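Local coordinates for protein voltage-sensor containing phosphatase (Ciona intestinalis, PDB 3V0H) that probably removes phosphate groups from membrane phosphoinositides, pairing a PTEN-like phosphatase and C2 domain with a voltage sensor, at residues A[283-288]-A[313-318]; A[94-99]-A[291-296]; A[38-43]-A[123-128]. The protein carries 1 engineered substitution. All coordinates share one frame; numbering follows the deposited sequence.

Overall arrangement
The three contacts run from the catalytic pocket to the C2 domain, and all touch the same inositol trisphosphate of chain C. Interaction 3 is buried within the phosphatase domain, where aromatic and proline packing backs the phosphate-binding loop. Interaction 2, also buried, crosses between domains: loop 94-99 of the phosphatase meets strand 290-295 of the C2 domain through side-chain hydrogen bonds and a CH-pi contact. Interaction 1 lies wholly in the C2 domain and is only partly buried, joining two loops by amide and lysine-tyrosine bonds. Interactions 1 and 2 touch through a probable hydrogen bond between Asp286 and Asn96, 2 and 3 loosely at Asp94 and Lys127; 1 and 3 stay about 10 Å apart at nearest atoms.

Interaction 1: A[283-288]-A[313-318]; sequences RGYDNC and NPHKKK. With I3P (D-myo-inositol-1,4,5-triphosphate), chain C.
The phenolic oxygen of Tyr285 is gripped from two sides: Lys316 NZ donates to Tyr285 OH over 2.6 Å, and Tyr285 OH in turn donates to O51 on the 5-phosphate of the inositol trisphosphate in chain C, 2.7 Å away. The lysine runs extended beyond CG and crosses the tyrosine at about a right angle, bringing only its CE and NZ to the hydroxyl end of the ring. The nearby phosphate would be expected to favour the charged ammonium form of Lys316.

At its other end, Tyr285 is held through its backbone by the carboxamide of Asn313, whose CG, anti to the carbonyl carbon (chi1 -62°), turns the amide toward it. Asn313 ND2 donates to Tyr285 O over 3.0 Å in an almost straight bond (176°), lying in the carbonyl plane on a lone pair. The return bond, from Tyr285 N to Asn313 OD1 at 2.9 Å, is less regular, because the N-H comes in from above the plane of the amide carbonyl. The backbone N-H and C=O of Tyr285 are thus both paired with one carboxamide, whose ND2 also packs 3.6 Å from the bare CA of Gly284.

The two segments are neighbouring loops of the C2 beta-sandwich, one leading into strand 290-295 and the other following strand 303-307. They bring Tyr285 to the phosphatase active site, where its ring stacks on His95.

A type I turn from Asn313 to Lys316 shapes the second loop. Within it, Asn313 N donates to His315 ND1 over 2.9 Å, close to the imidazole plane, which fixes the rotation of that ring. Lys316 CG lies 3.6 Å above one face of the same imidazole, offset toward its rim, and the edge of the ring comes near the tyrosine, with His315 CE1 4.4 Å from Tyr285 CE2.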
loop_
_atom_site.group_PDB
_atom_site.type_symbol
_atom_site.label_atom_id
_atom_site.label_comp_id
_atom_site.label_asym_id
_atom_site.label_seq_id
_atom_site.Cartn_x
_atom_site.Cartn_y
_atom_site.Cartn_z
ATOM N N ARG A 283 -18.039 -2.526 -4.998
ATOM C CA ARG A 283 -17.000 -2.283 -4.019
ATOM C C ARG A 283 -15.795 -3.128 -4.380
ATOM O O ARG A 283 -15.935 -4.300 -4.743
ATOM C CB ARG A 283 -17.477 -2.641 -2.615
ATOM C CG ARG A 283 -18.751 -1.939 -2.202
ATOM C CD ARG A 283 -19.122 -2.280 -0.771
ATOM N NE ARG A 283 -20.388 -1.654 -0.400
ATOM C CZ ARG A 283 -20.893 -1.620 0.829
ATOM N NH1 ARG A 283 -20.249 -2.187 1.842
ATOM N NH2 ARG A 283 -22.056 -1.019 1.038
ATOM N N GLY A 284 -14.616 -2.521 -4.288
ATOM C CA GLY A 284 -13.367 -3.253 -4.443
ATOM C C GLY A 284 -12.808 -3.556 -3.068
ATOM O O GLY A 284 -13.520 -4.057 -2.192
ATOM N N TYR A 285 -11.530 -3.236 -2.884
ATOM C CA TYR A 285 -10.877 -3.386 -1.601
ATOM C C TYR A 285 -11.372 -2.343 -0.606
ATOM O O TYR A 285 -11.961 -1.321 -0.986
ATOM C CB TYR A 285 -9.353 -3.278 -1.754
ATOM C CG TYR A 285 -8.747 -4.295 -2.707
ATOM C CD1 TYR A 285 -9.148 -5.637 -2.681
ATOM C CD2 TYR A 285 -7.752 -3.921 -3.614
ATOM C CE1 TYR A 285 -8.591 -6.576 -3.547
ATOM C CE2 TYR A 285 -7.186 -4.859 -4.483
ATOM C CZ TYR A 285 -7.611 -6.181 -4.441
ATOM O OH TYR A 285 -7.059 -7.113 -5.287
ATOM N N ASP A 286 -11.121 -2.627 0.670
ATOM C CA ASP A 286 -11.473 -1.751 1.786
ATOM C C ASP A 286 -12.971 -1.500 1.947
ATOM O O ASP A 286 -13.373 -0.474 2.497
ATOM C CB ASP A 286 -10.712 -0.427 1.711
ATOM C CG ASP A 286 -10.255 0.035 3.065
ATOM O OD1 ASP A 286 -9.295 -0.570 3.592
ATOM O OD2 ASP A 286 -10.859 0.985 3.607
ATOM N N ASN A 287 -13.781 -2.445 1.476
ATOM C CA ASN A 287 -15.242 -2.378 1.597
ATOM C C ASN A 287 -15.858 -1.047 1.117
ATOM O O ASN A 287 -16.787 -0.512 1.728
ATOM C CB ASN A 287 -15.652 -2.706 3.037
ATOM C CG ASN A 287 -17.120 -2.996 3.173
ATOM O OD1 ASN A 287 -17.710 -3.696 2.350
ATOM N ND2 ASN A 287 -17.730 -2.448 4.215
ATOM N N CYS A 288 -15.332 -0.519 0.016
ATOM C CA CYS A 288 -15.850 0.720 -0.568
ATOM C C CYS A 288 -15.533 0.814 -2.060
ATOM O O CYS A 288 -14.656 0.097 -2.548
ATOM C CB CYS A 288 -15.339 1.948 0.198
ATOM S SG CYS A 288 -13.562 2.308 0.078
ATOM N N ASN A 313 -8.815 0.865 -6.326
ATOM C CA ASN A 313 -10.022 0.240 -6.905
ATOM C C ASN A 313 -10.289 0.606 -8.385
ATOM O O ASN A 313 -10.435 -0.293 -9.212
ATOM C CB ASN A 313 -11.277 0.352 -6.021
ATOM C CG ASN A 313 -11.114 -0.358 -4.678
ATOM O OD1 ASN A 313 -10.205 -1.171 -4.500
ATOM N ND2 ASN A 313 -11.996 -0.055 -3.733
ATOM N N PRO A 314 -10.324 1.915 -8.726
ATOM C CA PRO A 314 -10.348 2.301 -10.149
ATOM C C PRO A 314 -9.056 1.915 -10.888
ATOM O O PRO A 314 -9.025 1.929 -12.119
ATOM C CB PRO A 314 -10.488 3.830 -10.097
ATOM C CG PRO A 314 -11.058 4.125 -8.740
ATOM C CD PRO A 314 -10.460 3.092 -7.849
ATOM N N HIS A 315 -8.006 1.561 -10.140
ATOM C CA HIS A 315 -6.750 1.099 -10.742
ATOM C C HIS A 315 -6.903 -0.215 -11.522
ATOM O O HIS A 315 -6.143 -0.475 -12.462
ATOM C CB HIS A 315 -5.634 0.980 -9.686
ATOM C CG HIS A 315 -5.737 -0.235 -8.813
ATOM N ND1 HIS A 315 -6.565 -0.298 -7.716
ATOM C CD2 HIS A 315 -5.101 -1.429 -8.869
ATOM C CE1 HIS A 315 -6.442 -1.479 -7.135
ATOM N NE2 HIS A 315 -5.563 -2.187 -7.820
ATOM N N LYS A 316 -7.878 -1.031 -11.129
ATOM C CA LYS A 316 -8.149 -2.302 -11.806
ATOM C C LYS A 316 -8.894 -2.054 -13.110
ATOM O O LYS A 316 -9.927 -1.382 -13.119
ATOM C CB LYS A 316 -8.957 -3.235 -10.903
ATOM C CG LYS A 316 -8.166 -3.784 -9.720
ATOM C CD LYS A 316 -8.839 -5.016 -9.135
ATOM C CE LYS A 316 -8.003 -5.592 -8.004
ATOM N NZ LYS A 316 -8.702 -6.720 -7.319
ATOM N N LYS A 317 -8.382 -2.597 -14.212
ATOM C CA LYS A 317 -8.960 -2.287 -15.528
ATOM C C LYS A 317 -10.378 -2.818 -15.754
ATOM O O LYS A 317 -11.068 -2.373 -16.669
ATOM C CB LYS A 317 -8.013 -2.653 -16.677
ATOM C CG LYS A 317 -7.676 -4.131 -16.820
ATOM C CD LYS A 317 -6.924 -4.400 -18.140
ATOM C CE LYS A 317 -5.427 -4.055 -18.068
ATOM N NZ LYS A 317 -5.126 -2.588 -18.019
ATOM N N LYS A 318 -10.828 -3.744 -14.910
ATOM C CA LYS A 318 -12.212 -4.224 -14.990
ATOM C C LYS A 318 -13.244 -3.132 -14.676
ATOM O O LYS A 318 -14.417 -3.264 -15.033
ATOM C CB LYS A 318 -12.434 -5.442 -14.081
ATOM C CG LYS A 318 -12.222 -5.179 -12.605
ATOM C CD LYS A 318 -12.679 -6.351 -11.778
ATOM C CE LYS A 318 -12.664 -5.995 -10.313
ATOM N NZ LYS A 318 -12.855 -7.204 -9.491
HETATM C C1 I3P C . -1.998 -9.505 -0.942
HETATM C C2 I3P C . -2.820 -10.726 -0.517
HETATM C C3 I3P C . -4.285 -10.547 -0.924
HETATM C C4 I3P C . -4.407 -10.280 -2.427
HETATM C C5 I3P C . -3.620 -9.029 -2.813
HETATM C C6 I3P C . -2.148 -9.188 -2.428
HETATM O O1 I3P C . -0.620 -9.725 -0.690
HETATM O O2 I3P C . -2.276 -11.919 -1.092
HETATM O O3 I3P C . -5.061 -11.698 -0.548
HETATM O O4 I3P C . -5.768 -10.063 -2.761
HETATM O O5 I3P C . -3.776 -8.756 -4.209
HETATM O O6 I3P C . -1.428 -7.985 -2.682
HETATM P P1 I3P C . 0.073 -9.128 0.635
HETATM O O11 I3P C . 1.550 -9.275 0.335
HETATM O O12 I3P C . -0.369 -7.693 0.731
HETATM O O13 I3P C . -0.431 -10.039 1.720
HETATM P P4 I3P C . -6.653 -11.239 -3.447
HETATM O O41 I3P C . -8.016 -10.601 -3.365
HETATM O O42 I3P C . -6.420 -12.447 -2.569
HETATM O O43 I3P C . -6.071 -11.390 -4.825
HETATM P P5 I3P C . -3.731 -7.242 -4.751
HETATM O O51 I3P C . -4.511 -7.278 -6.035
HETATM O O52 I3P C . -4.328 -6.393 -3.661
HETATM O O53 I3P C . -2.258 -6.944 -4.925
#

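Interaction 2: A[94-99]-A[291-296]; sequences DHNVPT and YFWFNT. With I3P (D-myo-inositol-1,4,5-triphosphate), chain C.
Where His95 to Val97 pass Tyr291 to Trp293, the loop and the strand run in nearly the same direction, 25° apart, with the CA atoms of Val97 and Trp293 separated by 7.8 Å. Side chains fill that gap and form part of the interface between the phosphatase and C2 domains, as in PTEN: loop 94-99 follows a strand of the catalytic sheet, while 291-295 belongs to an outermost strand of the C2 beta-sandwich.

Asn96 and Trp293 form the central polar link. Trp293 NE1 donates to Asn96 OD1 over 2.7 Å, in the indole plane and on a lone pair of the amide oxygen, with the amide and ring planes turned 77° from each other. The amide is held at its other end too, since Asn96 ND2 donates to Asp94 O at 3.0 Å and also bonds to Asp286.

Tyr291 reaches the loop one residue earlier. Its CG takes the crowded position between backbone N and carbonyl carbon (chi1 64°), and from there Tyr291 OH donates to His95 O over 2.8 Å. This ties the C2 strand to the backbone of a ligand-binding residue: His95 ND1 donates to O52 of the inositol trisphosphate in chain C at 3.1 Å. The imidazole also has Asp94 OD2 over the centre of one face, 3.5 Å above its plane.

Helix 176-191 closes in on the apolar side, where its Tyr181 touches both Val97 and Trp293. There Val97 CG2 makes a CH-pi contact over the face of the five-membered ring of Trp293, 3.5 Å from its centroid.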
loop_
_atom_site.group_PDB
_atom_site.type_symbol
_atom_site.label_atom_id
_atom_site.label_comp_id
_atom_site.label_asym_id
_atom_site.label_seq_id
_atom_site.Cartn_x
_atom_site.Cartn_y
_atom_site.Cartn_z
ATOM N N ASP A 94 -4.104 -5.490 4.916
ATOM C CA ASP A 94 -4.216 -6.018 3.562
ATOM C C ASP A 94 -4.769 -4.930 2.640
ATOM O O ASP A 94 -5.701 -4.231 3.017
ATOM C CB ASP A 94 -5.165 -7.217 3.599
ATOM C CG ASP A 94 -5.038 -8.123 2.382
ATOM O OD1 ASP A 94 -5.741 -9.163 2.361
ATOM O OD2 ASP A 94 -4.258 -7.815 1.460
ATOM N N HIS A 95 -4.187 -4.797 1.445
ATOM C CA HIS A 95 -4.572 -3.776 0.433
ATOM C C HIS A 95 -4.291 -2.333 0.847
ATOM O O HIS A 95 -4.798 -1.395 0.220
ATOM C CB HIS A 95 -6.048 -3.885 0.015
ATOM C CG HIS A 95 -6.539 -5.292 -0.156
ATOM N ND1 HIS A 95 -6.068 -6.134 -1.139
ATOM C CD2 HIS A 95 -7.488 -5.987 0.514
ATOM C CE1 HIS A 95 -6.684 -7.299 -1.049
ATOM N NE2 HIS A 95 -7.553 -7.236 -0.057
ATOM N N ASN A 96 -3.507 -2.148 1.904
ATOM C CA ASN A 96 -3.184 -0.805 2.377
ATOM C C ASN A 96 -1.669 -0.581 2.477
ATOM O O ASN A 96 -0.889 -1.354 1.921
ATOM C CB ASN A 96 -3.914 -0.509 3.698
ATOM C CG ASN A 96 -5.409 -0.270 3.491
ATOM O OD1 ASN A 96 -5.838 0.862 3.276
ATOM N ND2 ASN A 96 -6.195 -1.342 3.503
ATOM N N VAL A 97 -1.257 0.477 3.174
ATOM C CA VAL A 97 0.151 0.854 3.233
ATOM C C VAL A 97 0.629 1.052 4.670
ATOM O O VAL A 97 -0.175 1.315 5.560
ATOM C CB VAL A 97 0.455 2.150 2.418
ATOM C CG1 VAL A 97 0.302 1.911 0.916
ATOM C CG2 VAL A 97 -0.416 3.342 2.877
ATOM N N PRO A 98 1.950 0.931 4.890
ATOM C CA PRO A 98 2.487 1.321 6.181
ATOM C C PRO A 98 2.465 2.841 6.309
ATOM O O PRO A 98 2.476 3.541 5.294
ATOM C CB PRO A 98 3.944 0.865 6.091
ATOM C CG PRO A 98 4.294 1.006 4.659
ATOM C CD PRO A 98 3.022 0.552 3.941
ATOM N N THR A 99 2.481 3.352 7.538
ATOM C CA THR A 99 2.768 4.774 7.717
ATOM C C THR A 99 4.216 4.994 7.291
ATOM O O THR A 99 5.033 4.072 7.362
ATOM C CB THR A 99 2.583 5.239 9.178
ATOM O OG1 THR A 99 3.561 4.616 10.016
ATOM C CG2 THR A 99 1.174 4.892 9.675
ATOM N N TYR A 291 -10.816 4.522 -2.719
ATOM C CA TYR A 291 -10.121 5.153 -1.598
ATOM C C TYR A 291 -8.702 5.463 -2.008
ATOM O O TYR A 291 -8.246 4.993 -3.038
ATOM C CB TYR A 291 -10.114 4.244 -0.359
ATOM C CG TYR A 291 -9.348 2.937 -0.514
ATOM C CD1 TYR A 291 -8.095 2.765 0.079
ATOM C CD2 TYR A 291 -9.887 1.868 -1.244
ATOM C CE1 TYR A 291 -7.386 1.553 -0.057
ATOM C CE2 TYR A 291 -9.198 0.663 -1.382
ATOM C CZ TYR A 291 -7.948 0.516 -0.786
ATOM O OH TYR A 291 -7.278 -0.674 -0.928
ATOM N N PHE A 292 -7.997 6.237 -1.189
ATOM C CA PHE A 292 -6.569 6.440 -1.391
ATOM C C PHE A 292 -5.888 6.901 -0.122
ATOM O O PHE A 292 -6.523 7.469 0.757
ATOM C CB PHE A 292 -6.286 7.420 -2.547
ATOM C CG PHE A 292 -6.933 8.780 -2.392
ATOM C CD1 PHE A 292 -6.267 9.821 -1.746
ATOM C CD2 PHE A 292 -8.194 9.030 -2.935
ATOM C CE1 PHE A 292 -6.860 11.091 -1.614
ATOM C CE2 PHE A 292 -8.793 10.294 -2.820
ATOM C CZ PHE A 292 -8.125 11.322 -2.154
ATOM N N TRP A 293 -4.587 6.639 -0.052
ATOM C CA TRP A 293 -3.712 7.211 0.961
ATOM C C TRP A 293 -2.856 8.353 0.407
ATOM O O TRP A 293 -2.429 8.315 -0.751
ATOM C CB TRP A 293 -2.758 6.135 1.464
ATOM C CG TRP A 293 -3.381 5.061 2.275
ATOM C CD1 TRP A 293 -4.041 3.947 1.815
ATOM C CD2 TRP A 293 -3.343 4.950 3.706
ATOM N NE1 TRP A 293 -4.428 3.163 2.881
ATOM C CE2 TRP A 293 -4.010 3.753 4.047
ATOM C CE3 TRP A 293 -2.813 5.751 4.728
ATOM C CZ2 TRP A 293 -4.179 3.341 5.374
ATOM C CZ3 TRP A 293 -2.971 5.337 6.056
ATOM C CH2 TRP A 293 -3.652 4.139 6.362
ATOM N N PHE A 294 -2.587 9.350 1.249
ATOM C CA PHE A 294 -1.548 10.342 0.992
ATOM C C PHE A 294 -0.880 10.780 2.296
ATOM O O PHE A 294 -1.401 10.533 3.388
ATOM C CB PHE A 294 -2.099 11.554 0.216
ATOM C CG PHE A 294 -2.971 12.467 1.041
ATOM C CD1 PHE A 294 -2.448 13.645 1.589
ATOM C CD2 PHE A 294 -4.306 12.157 1.273
ATOM C CE1 PHE A 294 -3.248 14.494 2.359
ATOM C CE2 PHE A 294 -5.115 12.994 2.039
ATOM C CZ PHE A 294 -4.591 14.168 2.584
ATOM N N ASN A 295 0.277 11.420 2.172
ATOM C CA ASN A 295 0.973 11.983 3.327
ATOM C C ASN A 295 1.006 13.505 3.221
ATOM O O ASN A 295 1.441 14.059 2.208
ATOM C CB ASN A 295 2.390 11.400 3.444
ATOM C CG ASN A 295 3.092 11.825 4.727
ATOM O OD1 ASN A 295 3.607 12.935 4.821
ATOM N ND2 ASN A 295 3.107 10.943 5.720
ATOM N N THR A 296 0.525 14.163 4.274
ATOM C CA THR A 296 0.402 15.620 4.306
ATOM C C THR A 296 1.718 16.342 4.004
ATOM O O THR A 296 1.719 17.373 3.339
ATOM C CB THR A 296 -0.150 16.126 5.666
ATOM O OG1 THR A 296 0.769 15.800 6.721
ATOM C CG2 THR A 296 -1.533 15.518 5.957
HETATM C C1 I3P C . -1.998 -9.505 -0.942
HETATM C C2 I3P C . -2.820 -10.726 -0.517
HETATM C C3 I3P C . -4.285 -10.547 -0.924
HETATM C C4 I3P C . -4.407 -10.280 -2.427
HETATM C C5 I3P C . -3.620 -9.029 -2.813
HETATM C C6 I3P C . -2.148 -9.188 -2.428
HETATM O O1 I3P C . -0.620 -9.725 -0.690
HETATM O O2 I3P C . -2.276 -11.919 -1.092
HETATM O O3 I3P C . -5.061 -11.698 -0.548
HETATM O O4 I3P C . -5.768 -10.063 -2.761
HETATM O O5 I3P C . -3.776 -8.756 -4.209
HETATM O O6 I3P C . -1.428 -7.985 -2.682
HETATM P P1 I3P C . 0.073 -9.128 0.635
HETATM O O11 I3P C . 1.550 -9.275 0.335
HETATM O O12 I3P C . -0.369 -7.693 0.731
HETATM O O13 I3P C . -0.431 -10.039 1.720
HETATM P P4 I3P C . -6.653 -11.239 -3.447
HETATM O O41 I3P C . -8.016 -10.601 -3.365
HETATM O O42 I3P C . -6.420 -12.447 -2.569
HETATM O O43 I3P C . -6.071 -11.390 -4.825
HETATM P P5 I3P C . -3.731 -7.242 -4.751
HETATM O O51 I3P C . -4.511 -7.278 -6.035
HETATM O O52 I3P C . -4.328 -6.393 -3.661
HETATM O O53 I3P C . -2.258 -6.944 -4.925
#

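Interaction 3: A[38-43]-A[123-128]. Engineered in segment 123-128: Ser126 (natural residue Cys). With I3P (D-myo-inositol-1,4,5-triphosphate), chain C; I3P (D-myo-inositol-1,4,5-triphosphate), chain D.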
loop_
_atom_site.group_PDB
_atom_site.type_symbol
_atom_site.label_atom_id
_atom_site.label_comp_id
_atom_site.label_asym_id
_atom_site.label_seq_id
_atom_site.Cartn_x
_atom_site.Cartn_y
_atom_site.Cartn_z
ATOM N N SER A 38 5.198 -15.821 1.211
ATOM C CA SER A 38 3.865 -15.736 1.796
ATOM C C SER A 38 3.911 -16.117 3.282
ATOM O O SER A 38 4.980 -16.387 3.833
ATOM C CB SER A 38 2.880 -16.624 1.026
ATOM O OG SER A 38 3.405 -17.927 0.867
ATOM N N PHE A 39 2.742 -16.147 3.915
ATOM C CA PHE A 39 2.624 -16.360 5.357
ATOM C C PHE A 39 3.080 -17.763 5.797
ATOM O O PHE A 39 2.723 -18.752 5.159
ATOM C CB PHE A 39 1.173 -16.128 5.772
ATOM C CG PHE A 39 0.997 -15.826 7.229
ATOM C CD1 PHE A 39 1.107 -14.521 7.693
ATOM C CD2 PHE A 39 0.718 -16.843 8.138
ATOM C CE1 PHE A 39 0.944 -14.229 9.042
ATOM C CE2 PHE A 39 0.547 -16.557 9.494
ATOM C CZ PHE A 39 0.657 -15.248 9.940
ATOM N N PRO A 40 3.873 -17.846 6.887
ATOM C CA PRO A 40 4.218 -19.145 7.472
ATOM C C PRO A 40 3.041 -19.682 8.291
ATOM O O PRO A 40 2.783 -19.233 9.414
ATOM C CB PRO A 40 5.441 -18.836 8.346
ATOM C CG PRO A 40 5.319 -17.380 8.680
ATOM C CD PRO A 40 4.523 -16.721 7.590
ATOM N N SER A 41 2.337 -20.646 7.710
ATOM C CA SER A 41 1.035 -21.068 8.213
ATOM C C SER A 41 1.100 -22.290 9.125
ATOM O O SER A 41 2.035 -23.086 9.054
ATOM C CB SER A 41 0.097 -21.337 7.032
ATOM O OG SER A 41 0.123 -20.235 6.133
ATOM N N SER A 42 0.091 -22.428 9.979
ATOM C CA SER A 42 -0.017 -23.594 10.860
ATOM C C SER A 42 -1.302 -24.388 10.610
ATOM O O SER A 42 -2.294 -23.837 10.128
ATOM C CB SER A 42 0.115 -23.192 12.334
ATOM O OG SER A 42 -0.439 -21.912 12.591
ATOM N N GLY A 43 -1.258 -25.686 10.926
ATOM C CA GLY A 43 -2.399 -26.602 10.764
ATOM C C GLY A 43 -2.988 -26.658 9.363
ATOM O O GLY A 43 -4.198 -26.854 9.194
ATOM N N ALA A 123 14.069 -11.732 5.212
ATOM C CA ALA A 123 12.939 -12.368 4.557
ATOM C C ALA A 123 11.666 -11.613 4.913
ATOM O O ALA A 123 11.239 -11.594 6.074
ATOM C CB ALA A 123 12.836 -13.818 4.954
ATOM N N ILE A 124 11.079 -10.987 3.904
ATOM C CA ILE A 124 9.912 -10.134 4.092
ATOM C C ILE A 124 8.683 -10.915 3.670
ATOM O O ILE A 124 8.633 -11.451 2.563
ATOM C CB ILE A 124 10.060 -8.823 3.287
ATOM C CG1 ILE A 124 11.261 -8.023 3.833
ATOM C CG2 ILE A 124 8.771 -7.989 3.332
ATOM C CD1 ILE A 124 11.761 -6.926 2.907
ATOM N N HIS A 125 7.705 -11.018 4.565
ATOM C CA HIS A 125 6.491 -11.739 4.220
ATOM C C HIS A 125 5.222 -11.018 4.632
ATOM O O HIS A 125 5.228 -10.133 5.471
ATOM C CB HIS A 125 6.513 -13.168 4.790
ATOM C CG HIS A 125 6.060 -13.268 6.214
ATOM N ND1 HIS A 125 4.729 -13.271 6.576
ATOM C CD2 HIS A 125 6.762 -13.402 7.361
ATOM C CE1 HIS A 125 4.634 -13.375 7.891
ATOM N NE2 HIS A 125 5.852 -13.468 8.389
ATOM N N SER A 126 4.117 -11.429 4.028
ATOM C CA SER A 126 2.831 -10.896 4.386
ATOM C C SER A 126 1.864 -12.067 4.290
ATOM O O SER A 126 2.194 -13.166 4.728
ATOM C CB SER A 126 2.472 -9.759 3.447
ATOM O OG SER A 126 2.818 -10.125 2.118
ATOM N N LYS A 127 0.670 -11.848 3.754
ATOM C CA LYS A 127 -0.243 -12.964 3.530
ATOM C C LYS A 127 0.148 -13.670 2.243
ATOM O O LYS A 127 0.402 -14.871 2.246
ATOM C CB LYS A 127 -1.690 -12.491 3.469
ATOM C CG LYS A 127 -2.705 -13.611 3.293
ATOM C CD LYS A 127 -4.082 -13.040 3.078
ATOM C CE LYS A 127 -5.075 -14.138 2.742
ATOM N NZ LYS A 127 -6.469 -13.607 2.740
ATOM N N GLY A 128 0.204 -12.915 1.146
ATOM C CA GLY A 128 0.495 -13.491 -0.170
ATOM C C GLY A 128 1.878 -13.186 -0.724
ATOM O O GLY A 128 2.216 -13.628 -1.818
HETATM C C1 I3P C . -1.998 -9.505 -0.942
HETATM C C2 I3P C . -2.820 -10.726 -0.517
HETATM C C3 I3P C . -4.285 -10.547 -0.924
HETATM C C4 I3P C . -4.407 -10.280 -2.427
HETATM C C5 I3P C . -3.620 -9.029 -2.813
HETATM C C6 I3P C . -2.148 -9.188 -2.428
HETATM O O1 I3P C . -0.620 -9.725 -0.690
HETATM O O2 I3P C . -2.276 -11.919 -1.092
HETATM O O3 I3P C . -5.061 -11.698 -0.548
HETATM O O4 I3P C . -5.768 -10.063 -2.761
HETATM O O5 I3P C . -3.776 -8.756 -4.209
HETATM O O6 I3P C . -1.428 -7.985 -2.682
HETATM P P1 I3P C . 0.073 -9.128 0.635
HETATM O O11 I3P C . 1.550 -9.275 0.335
HETATM O O12 I3P C . -0.369 -7.693 0.731
HETATM O O13 I3P C . -0.431 -10.039 1.720
HETATM P P4 I3P C . -6.653 -11.239 -3.447
HETATM O O41 I3P C . -8.016 -10.601 -3.365
HETATM O O42 I3P C . -6.420 -12.447 -2.569
HETATM O O43 I3P C . -6.071 -11.390 -4.825
HETATM P P5 I3P C . -3.731 -7.242 -4.751
HETATM O O51 I3P C . -4.511 -7.278 -6.035
HETATM O O52 I3P C . -4.328 -6.393 -3.661
HETATM O O53 I3P C . -2.258 -6.944 -4.925
HETATM C C1 I3P D . -7.093 -18.848 7.856
HETATM C C2 I3P D . -7.700 -17.796 8.781
HETATM C C3 I3P D . -7.467 -16.396 8.221
HETATM C C4 I3P D . -7.985 -16.217 6.790
HETATM C C5 I3P D . -7.708 -17.384 5.829
HETATM C C6 I3P D . -7.685 -18.788 6.447
HETATM O O1 I3P D . -7.307 -20.153 8.395
HETATM O O2 I3P D . -9.102 -18.040 8.970
HETATM O O3 I3P D . -8.103 -15.441 9.081
HETATM O O4 I3P D . -7.371 -15.052 6.240
HETATM O O5 I3P D . -8.724 -17.382 4.823
HETATM O O6 I3P D . -6.923 -19.646 5.592
HETATM P P1 I3P D . -6.488 -20.716 9.668
HETATM O O11 I3P D . -6.273 -22.174 9.338
HETATM O O12 I3P D . -5.213 -19.904 9.721
HETATM O O13 I3P D . -7.426 -20.476 10.828
HETATM P P4 I3P D . -8.138 -13.638 6.141
HETATM O O41 I3P D . -9.440 -13.956 5.443
HETATM O O42 I3P D . -7.192 -12.785 5.332
HETATM O O43 I3P D . -8.296 -13.189 7.574
HETATM P P5 I3P D . -8.404 -17.096 3.269
HETATM O O51 I3P D . -9.609 -17.654 2.550
HETATM O O52 I3P D . -7.118 -17.837 2.992
HETATM O O53 I3P D . -8.284 -15.593 3.196
#
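The phosphate-binding loop of the active site begins in segment 123-128; Ser38 and Phe39 lie against its backbone at Ser126 to Gly128, and Phe39 and Pro40 pack on His125. Engineered Ser126 replaces the natural cysteine, probably the nucleophile, as in other cysteine-dependent phosphatases. Phe39 N donates to Lys127 O over 3.1 Å, approaching from above the carbonyl plane.

Pro40 CD lies over the face of His125, 3.5 Å from the ring centroid, while an edge of the imidazole is directed at the face of Phe39 in an offset edge-to-face pair, with planes at 85°. A straight bond of 3.1 Å from His125 ND1 to Ser126 O, in the ring plane, locks the imidazole's rotation, and NE2 pairs with Tyr78.

On the ligand side, Lys127 N and Gly128 N both donate to O13 of the chain C inositol trisphosphate, Gly128 N more straightly at 3.0 Å. The Lys127 side chain, CG anti to the backbone N (chi1 -178°), carries NZ to O53 of the chain D ligand at 2.7 Å and to O42, spanning two phosphates. Between strand 121-125 and helix 131-143, backbone N-H groups and Arg132 bind the phosphate, as in P-loops of the CX5R type, with Ser126 for Cys.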